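Local structure of hypothetical protein BP2299 (Bordetella pertussis Tohama I, 2FQP) at residues M38-V43 with E73-N78; R17-E22 with E91-A96; E22-P27 with E86-E91; V42-T47 with V67-P72. The protein is of unknown function but folds as a small cupin, a double-stranded beta-helix that binds a zinc ion. All coordinates share one frame; numbering follows the deposited sequence. Where two conformers were deposited one is given.

Contact 1. Residues M38-V43 with E73-N78. With ZN (zinc ion), chain E; ACT (acetate ion), chain F.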
loop_
_atom_site.group_PDB
_atom_site.type_symbol
_atom_site.label_atom_id
_atom_site.label_comp_id
_atom_site.label_asym_id
_atom_site.label_seq_id
_atom_site.Cartn_x
_atom_site.Cartn_y
_atom_site.Cartn_z
HETATM N N MSE A 38 12.310 8.634 7.696
HETATM C CA MSE A 38 12.288 7.170 7.740
HETATM C C MSE A 38 12.311 6.534 6.383
HETATM O O MSE A 38 11.790 7.106 5.424
HETATM C CB MSE A 38 11.013 6.743 8.454
HETATM C CG MSE A 38 11.066 7.008 9.919
HETATM SE SE MSE A 38 9.282 6.678 10.672
HETATM C CE MSE A 38 8.565 8.462 10.508
ATOM N N ASP A 39 12.886 5.336 6.271
ATOM C CA ASP A 39 12.640 4.533 5.041
ATOM C C ASP A 39 11.124 4.406 4.872
ATOM O O ASP A 39 10.358 4.316 5.852
ATOM C CB ASP A 39 13.262 3.140 5.112
ATOM C CG ASP A 39 14.782 3.153 5.227
ATOM O OD1 ASP A 39 15.436 4.145 4.856
ATOM O OD2 ASP A 39 15.332 2.117 5.673
ATOM N N TYR A 40 10.672 4.386 3.632
ATOM C CA TYR A 40 9.228 4.330 3.381
ATOM C C TYR A 40 8.863 3.540 2.148
ATOM O O TYR A 40 9.711 3.297 1.291
ATOM C CB TYR A 40 8.611 5.741 3.366
ATOM C CG TYR A 40 9.043 6.644 2.220
ATOM C CD1 TYR A 40 10.274 7.291 2.239
ATOM C CD2 TYR A 40 8.196 6.882 1.146
ATOM C CE1 TYR A 40 10.647 8.160 1.203
ATOM C CE2 TYR A 40 8.571 7.742 0.100
ATOM C CZ TYR A 40 9.803 8.386 0.149
ATOM O OH TYR A 40 10.225 9.243 -0.897
ATOM N N VAL A 41 7.618 3.068 2.139
ATOM C CA VAL A 41 7.026 2.374 1.028
ATOM C C VAL A 41 5.867 3.174 0.460
ATOM O O VAL A 41 5.090 3.700 1.204
ATOM C CB VAL A 41 6.514 0.966 1.478
ATOM C CG1 VAL A 41 5.793 0.304 0.348
ATOM C CG2 VAL A 41 7.687 0.103 1.995
ATOM N N VAL A 42 5.801 3.313 -0.875
ATOM C CA VAL A 42 4.712 3.995 -1.517
ATOM C C VAL A 42 3.880 2.937 -2.225
ATOM O O VAL A 42 4.418 2.188 -3.049
ATOM C CB VAL A 42 5.246 5.052 -2.535
ATOM C CG1 VAL A 42 4.116 5.672 -3.354
ATOM C CG2 VAL A 42 6.081 6.119 -1.821
ATOM N N VAL A 43 2.598 2.849 -1.869
ATOM C CA VAL A 43 1.647 2.051 -2.632
ATOM C C VAL A 43 0.694 2.987 -3.379
ATOM O O VAL A 43 -0.204 3.553 -2.779
ATOM C CB VAL A 43 0.795 1.124 -1.717
ATOM C CG1 VAL A 43 -0.095 0.254 -2.580
ATOM C CG2 VAL A 43 1.681 0.230 -0.801
ATOM N N GLU A 73 15.378 6.637 3.897
ATOM C CA GLU A 73 15.492 7.808 4.761
ATOM C C GLU A 73 16.397 8.851 4.080
ATOM O O GLU A 73 17.473 8.490 3.542
ATOM C CB GLU A 73 16.099 7.403 6.106
ATOM C CG GLU A 73 16.332 8.526 7.109
ATOM C CD GLU A 73 16.843 7.983 8.432
ATOM O OE1 GLU A 73 16.728 6.757 8.653
ATOM O OE2 GLU A 73 17.351 8.785 9.250
ATOM N N GLY A 74 15.963 10.119 4.099
ATOM C CA GLY A 74 16.795 11.241 3.685
ATOM C C GLY A 74 16.334 11.933 2.414
ATOM O O GLY A 74 16.823 12.993 2.084
ATOM N N VAL A 75 15.363 11.352 1.717
ATOM C CA VAL A 75 14.777 12.002 0.550
ATOM C C VAL A 75 14.278 13.385 0.919
ATOM O O VAL A 75 13.601 13.558 1.918
ATOM C CB VAL A 75 13.614 11.135 -0.033
ATOM C CG1 VAL A 75 12.848 11.889 -1.074
ATOM C CG2 VAL A 75 14.196 9.835 -0.592
ATOM N N GLU A 76 14.651 14.367 0.119
ATOM C CA GLU A 76 14.160 15.758 0.261
ATOM C C GLU A 76 13.549 16.118 -1.049
ATOM O O GLU A 76 14.202 16.026 -2.082
ATOM C CB GLU A 76 15.278 16.737 0.588
ATOM C CG GLU A 76 15.928 16.507 1.936
ATOM C CD GLU A 76 16.452 17.806 2.589
ATOM O OE1 GLU A 76 16.126 18.949 2.133
ATOM O OE2 GLU A 76 17.196 17.659 3.576
ATOM N N HIS A 77 12.274 16.488 -1.030
ATOM C CA HIS A 77 11.583 16.858 -2.251
ATOM C C HIS A 77 10.228 17.524 -2.028
ATOM O O HIS A 77 9.737 17.594 -0.913
ATOM C CB HIS A 77 11.373 15.613 -3.132
ATOM C CG HIS A 77 10.518 14.550 -2.511
ATOM N ND1 HIS A 77 10.347 13.319 -3.112
ATOM C CD2 HIS A 77 9.803 14.511 -1.364
ATOM C CE1 HIS A 77 9.539 12.579 -2.380
ATOM N NE2 HIS A 77 9.200 13.265 -1.305
ATOM N N ASN A 78 9.668 18.011 -3.135
ATOM C CA ASN A 78 8.324 18.478 -3.245
ATOM C C ASN A 78 7.671 17.563 -4.284
ATOM O O ASN A 78 8.263 17.244 -5.298
ATOM C CB ASN A 78 8.228 19.937 -3.680
ATOM C CG ASN A 78 6.763 20.404 -3.843
ATOM O OD1 ASN A 78 5.923 20.046 -3.041
ATOM N ND2 ASN A 78 6.475 21.172 -4.918
HETATM ZN ZN ZN E . 7.671 12.631 0.275
HETATM C C ACT F . 7.554 9.417 -3.566
HETATM O O ACT F . 8.204 8.822 -4.460
HETATM O OXT ACT F . 8.126 9.741 -2.484
HETATM C CH3 ACT F . 6.124 9.762 -3.805
HETATM O O HOH W 1 5.633 12.198 1.448
HETATM O O HOH W 2 5.758 13.227 -0.784
HETATM O O HOH W 3 6.880 10.963 -0.580
#
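E73 opens the segment by giving its backbone N-H to D39: N lies 2.7 Å from D39 OD1, nearly straight at 174°, and lands on the lone pair of OD1 that faces away from the other carboxylate oxygen. The extended E73 side chain crosses that of D39 at a slant. Two residues on, V75 turns its CB toward Y40 and rests CG1 3.7 Å from Y40 OH; the same methyl sits over the centre of one face of the H77 imidazole. H77, second residue of strand 76-80, comes tip to tip with Y40. Its CG lies between the backbone N and the carbonyl carbon (chi1 62°), which turns the ring in so that NE2 binds zinc at 2.3 Å. H34, H36 and three waters complete the site. An acetate, probably from the crystallisation liquor, lies between the two tips: Y40 OH donates to its OXT at 2.7 Å, in the tyrosine plane, and H77 CE1 is 3.2 Å from the same oxygen. The zinc-bound water 3 donates to OXT too. This is the metal site of a cupin, and Y40 is probably placed to hold an anionic group beside the metal's water.

Contact 2. Residues R17-E22 with E91-A96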
loop_
_atom_site.group_PDB
_atom_site.type_symbol
_atom_site.label_atom_id
_atom_site.label_comp_id
_atom_site.label_asym_id
_atom_site.label_seq_id
_atom_site.Cartn_x
_atom_site.Cartn_y
_atom_site.Cartn_z
ATOM N N ARG A 17 5.670 0.327 15.062
ATOM C CA ARG A 17 6.464 -0.132 13.936
ATOM C C ARG A 17 6.340 0.695 12.675
ATOM O O ARG A 17 7.333 0.830 11.965
ATOM C CB ARG A 17 6.091 -1.570 13.581
ATOM C CG ARG A 17 6.223 -2.536 14.769
ATOM C CD ARG A 17 7.506 -3.340 14.697
ATOM N NE ARG A 17 7.180 -4.708 14.376
ATOM C CZ ARG A 17 8.021 -5.605 13.879
ATOM N NH1 ARG A 17 9.296 -5.308 13.597
ATOM N NH2 ARG A 17 7.559 -6.815 13.648
ATOM N N VAL A 18 5.144 1.229 12.421
ATOM C CA VAL A 18 4.849 1.949 11.170
ATOM C C VAL A 18 3.929 3.125 11.392
ATOM O O VAL A 18 3.191 3.196 12.377
ATOM C CB VAL A 18 4.197 0.988 10.096
ATOM C CG1 VAL A 18 5.177 -0.066 9.663
ATOM C CG2 VAL A 18 2.939 0.362 10.626
ATOM N N LYS A 19 4.025 4.089 10.488
ATOM C CA LYS A 19 3.045 5.131 10.329
ATOM C C LYS A 19 2.577 5.067 8.883
ATOM O O LYS A 19 3.380 5.194 7.972
ATOM C CB LYS A 19 3.652 6.507 10.599
ATOM C CG LYS A 19 2.611 7.650 10.606
ATOM C CD LYS A 19 3.322 8.987 10.737
ATOM C CE LYS A 19 2.397 10.190 10.745
ATOM N NZ LYS A 19 3.215 11.443 10.936
ATOM N N VAL A 20 1.281 4.896 8.688
ATOM C CA VAL A 20 0.715 4.739 7.357
ATOM C C VAL A 20 -0.200 5.915 7.114
ATOM O O VAL A 20 -1.151 6.107 7.839
ATOM C CB VAL A 20 -0.071 3.415 7.230
ATOM C CG1 VAL A 20 -0.672 3.258 5.861
ATOM C CG2 VAL A 20 0.810 2.247 7.556
ATOM N N THR A 21 0.087 6.674 6.064
ATOM C CA THR A 21 -0.609 7.894 5.756
ATOM C C THR A 21 -1.139 7.805 4.321
ATOM O O THR A 21 -0.385 7.485 3.428
ATOM C CB THR A 21 0.322 9.109 5.916
ATOM O OG1 THR A 21 0.825 9.173 7.275
ATOM C CG2 THR A 21 -0.424 10.416 5.595
ATOM N N GLU A 22 -2.435 8.063 4.129
ATOM C CA GLU A 22 -3.002 8.234 2.797
ATOM C C GLU A 22 -2.764 9.689 2.435
ATOM O O GLU A 22 -3.132 10.595 3.210
ATOM C CB GLU A 22 -4.505 7.971 2.792
ATOM C CG GLU A 22 -5.215 8.371 1.521
ATOM C CD GLU A 22 -6.697 8.431 1.694
ATOM O OE1 GLU A 22 -7.148 9.323 2.467
ATOM O OE2 GLU A 22 -7.397 7.554 1.120
ATOM N N GLU A 91 1.386 5.848 1.930
ATOM C CA GLU A 91 2.776 5.895 2.310
ATOM C C GLU A 91 2.974 5.192 3.660
ATOM O O GLU A 91 2.304 5.503 4.631
ATOM C CB GLU A 91 3.259 7.355 2.377
ATOM C CG GLU A 91 4.773 7.514 2.378
ATOM C CD GLU A 91 5.186 8.968 1.993
ATOM O OE1 GLU A 91 5.226 9.814 2.888
ATOM O OE2 GLU A 91 5.385 9.243 0.796
ATOM N N ILE A 92 3.890 4.223 3.686
ATOM C CA ILE A 92 4.154 3.392 4.882
ATOM C C ILE A 92 5.560 3.688 5.364
ATOM O O ILE A 92 6.539 3.310 4.718
ATOM C CB ILE A 92 4.036 1.880 4.591
ATOM C CG1 ILE A 92 2.643 1.515 4.107
ATOM C CG2 ILE A 92 4.339 1.054 5.850
ATOM C CD1 ILE A 92 2.576 1.170 2.657
ATOM N N GLU A 93 5.661 4.422 6.463
ATOM C CA GLU A 93 6.964 4.808 6.992
ATOM C C GLU A 93 7.342 3.781 8.063
ATOM O O GLU A 93 6.510 3.398 8.912
ATOM C CB GLU A 93 6.951 6.221 7.571
ATOM C CG GLU A 93 6.674 7.331 6.577
ATOM C CD GLU A 93 6.739 8.649 7.268
ATOM O OE1 GLU A 93 5.735 9.010 7.912
ATOM O OE2 GLU A 93 7.808 9.286 7.234
ATOM N N ILE A 94 8.607 3.374 8.040
ATOM C CA ILE A 94 9.102 2.318 8.917
ATOM C C ILE A 94 9.865 2.946 10.064
ATOM O O ILE A 94 10.871 3.619 9.853
ATOM C CB ILE A 94 10.030 1.345 8.125
ATOM C CG1 ILE A 94 9.342 0.832 6.855
ATOM C CG2 ILE A 94 10.487 0.208 9.002
ATOM C CD1 ILE A 94 7.974 0.262 7.069
ATOM N N LYS A 95 9.382 2.756 11.290
ATOM C CA LYS A 95 9.987 3.418 12.433
ATOM C C LYS A 95 11.274 2.689 12.801
ATOM O O LYS A 95 11.422 1.473 12.571
ATOM C CB LYS A 95 9.025 3.446 13.633
ATOM C CG LYS A 95 7.690 4.123 13.314
ATOM C CD LYS A 95 6.928 4.587 14.523
ATOM C CE LYS A 95 5.616 5.294 14.092
ATOM N NZ LYS A 95 4.768 5.660 15.172
ATOM N N ALA A 96 12.199 3.430 13.375
ATOM C CA ALA A 96 13.427 2.805 13.869
ATOM C C ALA A 96 13.286 2.715 15.366
ATOM O O ALA A 96 12.930 1.656 15.872
ATOM C CB ALA A 96 14.620 3.596 13.488
HETATM O O HOH W 4 9.700 -0.498 12.558
HETATM O O HOH W 5 3.299 7.921 6.955
#
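K95, its CG anti to the carbonyl carbon (chi1 -57°), reaches back across the R17 and V18 carbonyls as an extended chain. Its CB sits 3.5 Å from R17 O, CG stays against the same carbonyl, CE comes to 3.6 Å from V18 O, and NZ ends in a salt bridge with D14. The backbones, neighbours in one sheet of the double-stranded beta-helix, pair antiparallel, V18 with I94 and V20 with I92 as non-hydrogen-bonded pairs, K19 with E93 and T21 with E91 as hydrogen-bonded ones; the E91 N to T21 O bond, 2.8 Å, is nearly straight at 176°. R17 O also accepts K95 N, from well above the carbonyl plane. On the apolar face V18 CG1 touches I94 CD1 at 3.8 Å, and V20 CG2 lies against I92 CG1 at 4.0 Å. On the other face K19 and E93 run side by side, with K19 CD 3.7 Å from E93 OE1, and water 5, with more acceptors around it than protons to give, lies within hydrogen-bonding distance of K19 O, T21 OG1 and E93 OE1. Chemistry divides by face: V18, V20 and I94 pack against the second subunit and I92 on V41 and V43 of its own chain, whereas on the other face E91 comes within about 4 Å of the zinc ion (nearest atoms) and the opposite charges of K19 and E93 probably attract weakly beside a shared water.

Contact 3. Residues E22-P27 with E86-E91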
loop_
_atom_site.group_PDB
_atom_site.type_symbol
_atom_site.label_atom_id
_atom_site.label_comp_id
_atom_site.label_asym_id
_atom_site.label_seq_id
_atom_site.Cartn_x
_atom_site.Cartn_y
_atom_site.Cartn_z
ATOM N N GLU A 22 -2.435 8.063 4.129
ATOM C CA GLU A 22 -3.002 8.234 2.797
ATOM C C GLU A 22 -2.764 9.689 2.435
ATOM O O GLU A 22 -3.132 10.595 3.210
ATOM C CB GLU A 22 -4.505 7.971 2.792
ATOM C CG GLU A 22 -5.215 8.371 1.521
ATOM C CD GLU A 22 -6.697 8.431 1.694
ATOM O OE1 GLU A 22 -7.148 9.323 2.467
ATOM O OE2 GLU A 22 -7.397 7.554 1.120
ATOM N N TRP A 23 -2.218 9.910 1.255
ATOM C CA TRP A 23 -1.983 11.251 0.719
ATOM C C TRP A 23 -2.888 11.463 -0.479
ATOM O O TRP A 23 -2.833 10.710 -1.455
ATOM C CB TRP A 23 -0.510 11.436 0.315
ATOM C CG TRP A 23 0.392 11.658 1.475
ATOM C CD1 TRP A 23 1.100 10.718 2.159
ATOM C CD2 TRP A 23 0.667 12.906 2.110
ATOM N NE1 TRP A 23 1.800 11.294 3.182
ATOM C CE2 TRP A 23 1.572 12.641 3.170
ATOM C CE3 TRP A 23 0.228 14.227 1.895
ATOM C CZ2 TRP A 23 2.044 13.653 4.038
ATOM C CZ3 TRP A 23 0.712 15.242 2.728
ATOM C CH2 TRP A 23 1.625 14.941 3.793
ATOM N N ARG A 24 -3.784 12.448 -0.388
ATOM C CA ARG A 24 -4.720 12.724 -1.478
ATOM C C ARG A 24 -4.419 14.077 -2.115
ATOM O O ARG A 24 -4.506 15.127 -1.466
ATOM C CB ARG A 24 -6.202 12.635 -1.012
ATOM C CG ARG A 24 -6.653 11.250 -0.586
ATOM C CD ARG A 24 -8.094 11.249 0.012
ATOM N NE ARG A 24 -9.074 11.529 -1.023
ATOM C CZ ARG A 24 -10.387 11.292 -0.913
ATOM N NH1 ARG A 24 -10.902 10.750 0.190
ATOM N NH2 ARG A 24 -11.204 11.585 -1.934
ATOM N N PHE A 25 -4.073 14.054 -3.403
ATOM C CA PHE A 25 -3.683 15.250 -4.125
ATOM C C PHE A 25 -4.812 15.788 -4.944
ATOM O O PHE A 25 -5.274 15.114 -5.824
ATOM C CB PHE A 25 -2.528 14.934 -5.094
ATOM C CG PHE A 25 -1.225 14.628 -4.427
ATOM C CD1 PHE A 25 -1.027 13.408 -3.744
ATOM C CD2 PHE A 25 -0.152 15.504 -4.533
ATOM C CE1 PHE A 25 0.154 13.119 -3.150
ATOM C CE2 PHE A 25 1.080 15.196 -3.880
ATOM C CZ PHE A 25 1.203 14.016 -3.188
ATOM N N PRO A 26 -5.254 17.033 -4.680
ATOM C CA PRO A 26 -6.160 17.661 -5.641
ATOM C C PRO A 26 -5.466 17.749 -6.978
ATOM O O PRO A 26 -4.213 17.670 -7.044
ATOM C CB PRO A 26 -6.335 19.090 -5.093
ATOM C CG PRO A 26 -6.072 18.995 -3.684
ATOM C CD PRO A 26 -4.960 17.928 -3.555
ATOM N N PRO A 27 -6.237 17.905 -8.061
ATOM C CA PRO A 27 -5.611 18.297 -9.328
ATOM C C PRO A 27 -4.646 19.506 -9.169
ATOM O O PRO A 27 -5.011 20.542 -8.587
ATOM C CB PRO A 27 -6.813 18.722 -10.174
ATOM C CG PRO A 27 -7.910 17.864 -9.673
ATOM C CD PRO A 27 -7.710 17.806 -8.192
ATOM N N GLU A 86 -7.729 13.821 -9.156
ATOM C CA GLU A 86 -7.132 13.546 -7.850
ATOM C C GLU A 86 -6.189 12.389 -7.989
ATOM O O GLU A 86 -6.496 11.444 -8.722
ATOM C CB GLU A 86 -8.223 13.196 -6.844
ATOM C CG GLU A 86 -7.733 12.946 -5.430
ATOM C CD GLU A 86 -8.860 12.839 -4.431
ATOM O OE1 GLU A 86 -9.918 12.311 -4.809
ATOM O OE2 GLU A 86 -8.695 13.299 -3.273
ATOM N N PHE A 87 -5.057 12.471 -7.298
ATOM C CA PHE A 87 -4.068 11.395 -7.243
ATOM C C PHE A 87 -3.918 10.944 -5.808
ATOM O O PHE A 87 -3.821 11.768 -4.899
ATOM C CB PHE A 87 -2.685 11.834 -7.768
ATOM C CG PHE A 87 -1.779 10.689 -7.993
ATOM C CD1 PHE A 87 -1.114 10.077 -6.932
ATOM C CD2 PHE A 87 -1.631 10.152 -9.287
ATOM C CE1 PHE A 87 -0.324 8.942 -7.120
ATOM C CE2 PHE A 87 -0.819 9.057 -9.499
ATOM C CZ PHE A 87 -0.149 8.445 -8.412
ATOM N N VAL A 88 -3.917 9.628 -5.588
ATOM C CA VAL A 88 -3.863 9.100 -4.224
ATOM C C VAL A 88 -2.773 8.030 -4.107
ATOM O O VAL A 88 -2.595 7.231 -5.007
ATOM C CB VAL A 88 -5.234 8.512 -3.825
ATOM C CG1 VAL A 88 -5.198 7.978 -2.373
ATOM C CG2 VAL A 88 -6.346 9.544 -4.018
ATOM N N PHE A 89 -2.003 8.091 -3.021
ATOM C CA PHE A 89 -1.120 7.012 -2.620
ATOM C C PHE A 89 -1.105 6.822 -1.117
ATOM O O PHE A 89 -1.465 7.724 -0.353
ATOM C CB PHE A 89 0.322 7.108 -3.201
ATOM C CG PHE A 89 1.149 8.299 -2.735
ATOM C CD1 PHE A 89 1.800 8.297 -1.473
ATOM C CD2 PHE A 89 1.418 9.355 -3.606
ATOM C CE1 PHE A 89 2.606 9.393 -1.093
ATOM C CE2 PHE A 89 2.227 10.409 -3.234
ATOM C CZ PHE A 89 2.807 10.446 -1.983
ATOM N N VAL A 90 -0.737 5.604 -0.725
ATOM C CA VAL A 90 -0.569 5.234 0.649
ATOM C C VAL A 90 0.936 5.113 0.919
ATOM O O VAL A 90 1.648 4.407 0.202
ATOM C CB VAL A 90 -1.334 3.930 1.004
ATOM C CG1 VAL A 90 -0.972 3.444 2.418
ATOM C CG2 VAL A 90 -2.839 4.186 0.903
ATOM N N GLU A 91 1.386 5.848 1.930
ATOM C CA GLU A 91 2.776 5.895 2.310
ATOM C C GLU A 91 2.974 5.192 3.660
ATOM O O GLU A 91 2.304 5.503 4.631
ATOM C CB GLU A 91 3.259 7.355 2.377
ATOM C CG GLU A 91 4.773 7.514 2.378
ATOM C CD GLU A 91 5.186 8.968 1.993
ATOM O OE1 GLU A 91 5.226 9.814 2.888
ATOM O OE2 GLU A 91 5.385 9.243 0.796
HETATM O O HOH W 6 3.678 9.840 4.936
HETATM O O HOH W 7 -7.625 15.906 -2.422
#
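R24 grips E86 side-on with two nitrogens. NE donates to E86 OE2 at 2.9 Å from above the carboxylate plane, while NH2 reaches E86 OE1 at 3.2 Å on its syn side; both oxygens lie close to the guanidinium plane. A bend at chi3 (69°) brings the guanidinium round to the carboxylate, whose plane is turned 42° from it. In the backbone, W23 pairs with F89 and F25 with F87 through two bonds each, the shortest from F25 N to F87 O at 2.7 Å. The pairing belongs to strands 18-25 and 87-94, antiparallel neighbours in a sheet of the cupin double-stranded beta-helix, with R24, V88, E22 and V90 on one face and the aromatics on the other. There W23, F25 and F89 cluster: W23 CB stands over one face of the F89 ring, toward its rim, in a CH-pi contact 4.2 Å from the centroid, and F25 CE1 meets F89 CE2 at 3.4 Å, the planes oblique. F89 also touches L50 of the second sheet. Water 6 bridges W23 NE1 and E91 OE1, donating to the carboxylate at 2.6 Å. On the salt-bridge face, R24 CG lies 3.8 Å from V88 CG2.

Contact 4. Residues V42-T47 with V67-P72. With ACT (acetate ion), chain F.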
loop_
_atom_site.group_PDB
_atom_site.type_symbol
_atom_site.label_atom_id
_atom_site.label_comp_id
_atom_site.label_asym_id
_atom_site.label_seq_id
_atom_site.Cartn_x
_atom_site.Cartn_y
_atom_site.Cartn_z
ATOM N N VAL A 42 5.801 3.313 -0.875
ATOM C CA VAL A 42 4.712 3.995 -1.517
ATOM C C VAL A 42 3.880 2.937 -2.225
ATOM O O VAL A 42 4.418 2.188 -3.049
ATOM C CB VAL A 42 5.246 5.052 -2.535
ATOM C CG1 VAL A 42 4.116 5.672 -3.354
ATOM C CG2 VAL A 42 6.081 6.119 -1.821
ATOM N N VAL A 43 2.598 2.849 -1.869
ATOM C CA VAL A 43 1.647 2.051 -2.632
ATOM C C VAL A 43 0.694 2.987 -3.379
ATOM O O VAL A 43 -0.204 3.553 -2.779
ATOM C CB VAL A 43 0.795 1.124 -1.717
ATOM C CG1 VAL A 43 -0.095 0.254 -2.580
ATOM C CG2 VAL A 43 1.681 0.230 -0.801
ATOM N N PRO A 44 0.911 3.181 -4.689
ATOM C CA PRO A 44 -0.004 4.044 -5.408
ATOM C C PRO A 44 -1.420 3.486 -5.483
ATOM O O PRO A 44 -1.600 2.279 -5.670
ATOM C CB PRO A 44 0.620 4.118 -6.813
ATOM C CG PRO A 44 2.019 3.733 -6.624
ATOM C CD PRO A 44 1.964 2.672 -5.578
HETATM N N MSE A 45 -2.403 4.361 -5.342
HETATM C CA MSE A 45 -3.821 3.990 -5.448
HETATM C C MSE A 45 -4.415 4.481 -6.766
HETATM O O MSE A 45 -5.560 4.195 -7.079
HETATM C CB MSE A 45 -4.605 4.552 -4.268
HETATM C CG MSE A 45 -4.206 4.105 -2.897
HETATM SE SE MSE A 45 -4.083 2.152 -2.675
HETATM C CE MSE A 45 -5.824 1.818 -3.259
ATOM N N THR A 46 -3.621 5.242 -7.514
ATOM C CA THR A 46 -3.977 5.879 -8.753
ATOM C C THR A 46 -2.865 5.581 -9.730
ATOM O O THR A 46 -1.695 5.570 -9.370
ATOM C CB THR A 46 -4.031 7.400 -8.600
ATOM O OG1 THR A 46 -4.889 7.753 -7.505
ATOM C CG2 THR A 46 -4.487 8.042 -9.888
ATOM N N THR A 47 -3.220 5.319 -10.975
ATOM C CA THR A 47 -2.193 5.212 -12.023
ATOM C C THR A 47 -2.061 6.576 -12.658
ATOM O O THR A 47 -3.069 7.167 -13.118
ATOM C CB THR A 47 -2.589 4.176 -13.055
ATOM O OG1 THR A 47 -2.647 2.898 -12.407
ATOM C CG2 THR A 47 -1.601 4.144 -14.242
ATOM N N VAL A 67 1.413 -0.914 -7.598
ATOM C CA VAL A 67 2.806 -1.269 -7.862
ATOM C C VAL A 67 3.651 -0.446 -6.909
ATOM O O VAL A 67 3.904 0.755 -7.123
ATOM C CB VAL A 67 3.226 -1.008 -9.319
ATOM C CG1 VAL A 67 4.689 -1.361 -9.518
ATOM C CG2 VAL A 67 2.343 -1.784 -10.252
ATOM N N SER A 68 4.073 -1.095 -5.834
ATOM C CA SER A 68 4.770 -0.410 -4.765
ATOM C C SER A 68 6.243 -0.187 -5.080
ATOM O O SER A 68 6.839 -0.813 -5.956
ATOM C CB SER A 68 4.646 -1.183 -3.454
ATOM O OG SER A 68 5.456 -2.336 -3.463
ATOM N N TYR A 69 6.816 0.757 -4.360
ATOM C CA TYR A 69 8.242 0.960 -4.398
ATOM C C TYR A 69 8.689 1.520 -3.074
ATOM O O TYR A 69 7.872 1.992 -2.290
ATOM C CB TYR A 69 8.619 1.884 -5.536
ATOM C CG TYR A 69 8.034 3.256 -5.510
ATOM C CD1 TYR A 69 6.841 3.517 -6.161
ATOM C CD2 TYR A 69 8.729 4.312 -4.958
ATOM C CE1 TYR A 69 6.312 4.778 -6.184
ATOM C CE2 TYR A 69 8.256 5.582 -4.975
ATOM C CZ TYR A 69 7.028 5.827 -5.613
ATOM O OH TYR A 69 6.521 7.095 -5.660
ATOM N N THR A 70 9.987 1.440 -2.826
ATOM C CA THR A 70 10.560 1.977 -1.597
ATOM C C THR A 70 11.670 2.996 -1.863
ATOM O O THR A 70 12.360 2.928 -2.879
ATOM C CB THR A 70 11.041 0.845 -0.655
ATOM O OG1 THR A 70 11.395 1.407 0.619
ATOM C CG2 THR A 70 12.207 0.071 -1.240
ATOM N N ARG A 71 11.808 3.957 -0.951
ATOM C CA ARG A 71 12.824 5.044 -1.030
ATOM C C ARG A 71 13.446 5.147 0.356
ATOM O O ARG A 71 12.767 4.911 1.374
ATOM C CB ARG A 71 12.203 6.387 -1.408
ATOM C CG ARG A 71 11.594 6.508 -2.809
ATOM C CD ARG A 71 12.596 6.250 -3.919
ATOM N NE ARG A 71 13.900 6.841 -3.630
ATOM C CZ ARG A 71 14.173 8.154 -3.648
ATOM N NH1 ARG A 71 13.232 9.052 -3.964
ATOM N NH2 ARG A 71 15.402 8.570 -3.338
ATOM N N PRO A 72 14.729 5.508 0.436
ATOM C CA PRO A 72 15.360 5.506 1.767
ATOM C C PRO A 72 15.174 6.777 2.600
ATOM O O PRO A 72 14.906 7.861 2.073
ATOM C CB PRO A 72 16.845 5.345 1.426
ATOM C CG PRO A 72 16.961 6.103 0.112
ATOM C CD PRO A 72 15.686 5.857 -0.632
HETATM C C ACT F . 7.554 9.417 -3.566
HETATM O O ACT F . 8.204 8.822 -4.460
HETATM O OXT ACT F . 8.126 9.741 -2.484
HETATM C CH3 ACT F . 6.124 9.762 -3.805
#
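Y69 presents one face of its ring to V42, whose CB lies 3.8 Å from the ring centroid in a CH-pi contact offset toward the rim. At the ring edge and in its plane sits the acetate, its O taking a hydrogen bond from Y69 OH at 2.7 Å; P44 CG approaches obliquely. This is an antiparallel pairing of strands 40-44 and 69-71 in the cupin barrel, with V42 and Y69 as a hydrogen-bonded pair whose side chains run the same way toward the pocket. The Y69 ring reaches V42 because its CG lies between the backbone N and the carbonyl carbon (chi1 60°). V42 N donates to Y69 O at 2.8 Å, and Y69 N returns the bond to V42 O at 3.1 Å. Beyond the V42-Y69 pair, P44 has no N-H to give, and its ring carbon CD lies 3.1 Å from V67 O.

Overall arrangement
Contacts 2, 3 and 4 belong to one antiparallel sheet, whereas contact 1 joins that sheet to strand 76-80 of the other. Contacts 2 and 3 are two halves of the same strand pair, 18-25 with 87-94, and share E22 and E91; contacts 1 and 4 both use strand 40-44, which lies beside 87-94. Contacts 2 and 4 are the more buried; all four touch the second subunit, contact 3 least, and contact 3 carries the R24-E86 salt bridge, with R24 exposed. Chemistry follows place: contact 1 carries the metal ligand, contact 4 adds a second tyrosine to the same acetate, contact 3 supplies aromatic core and contact 2 aliphatic interface.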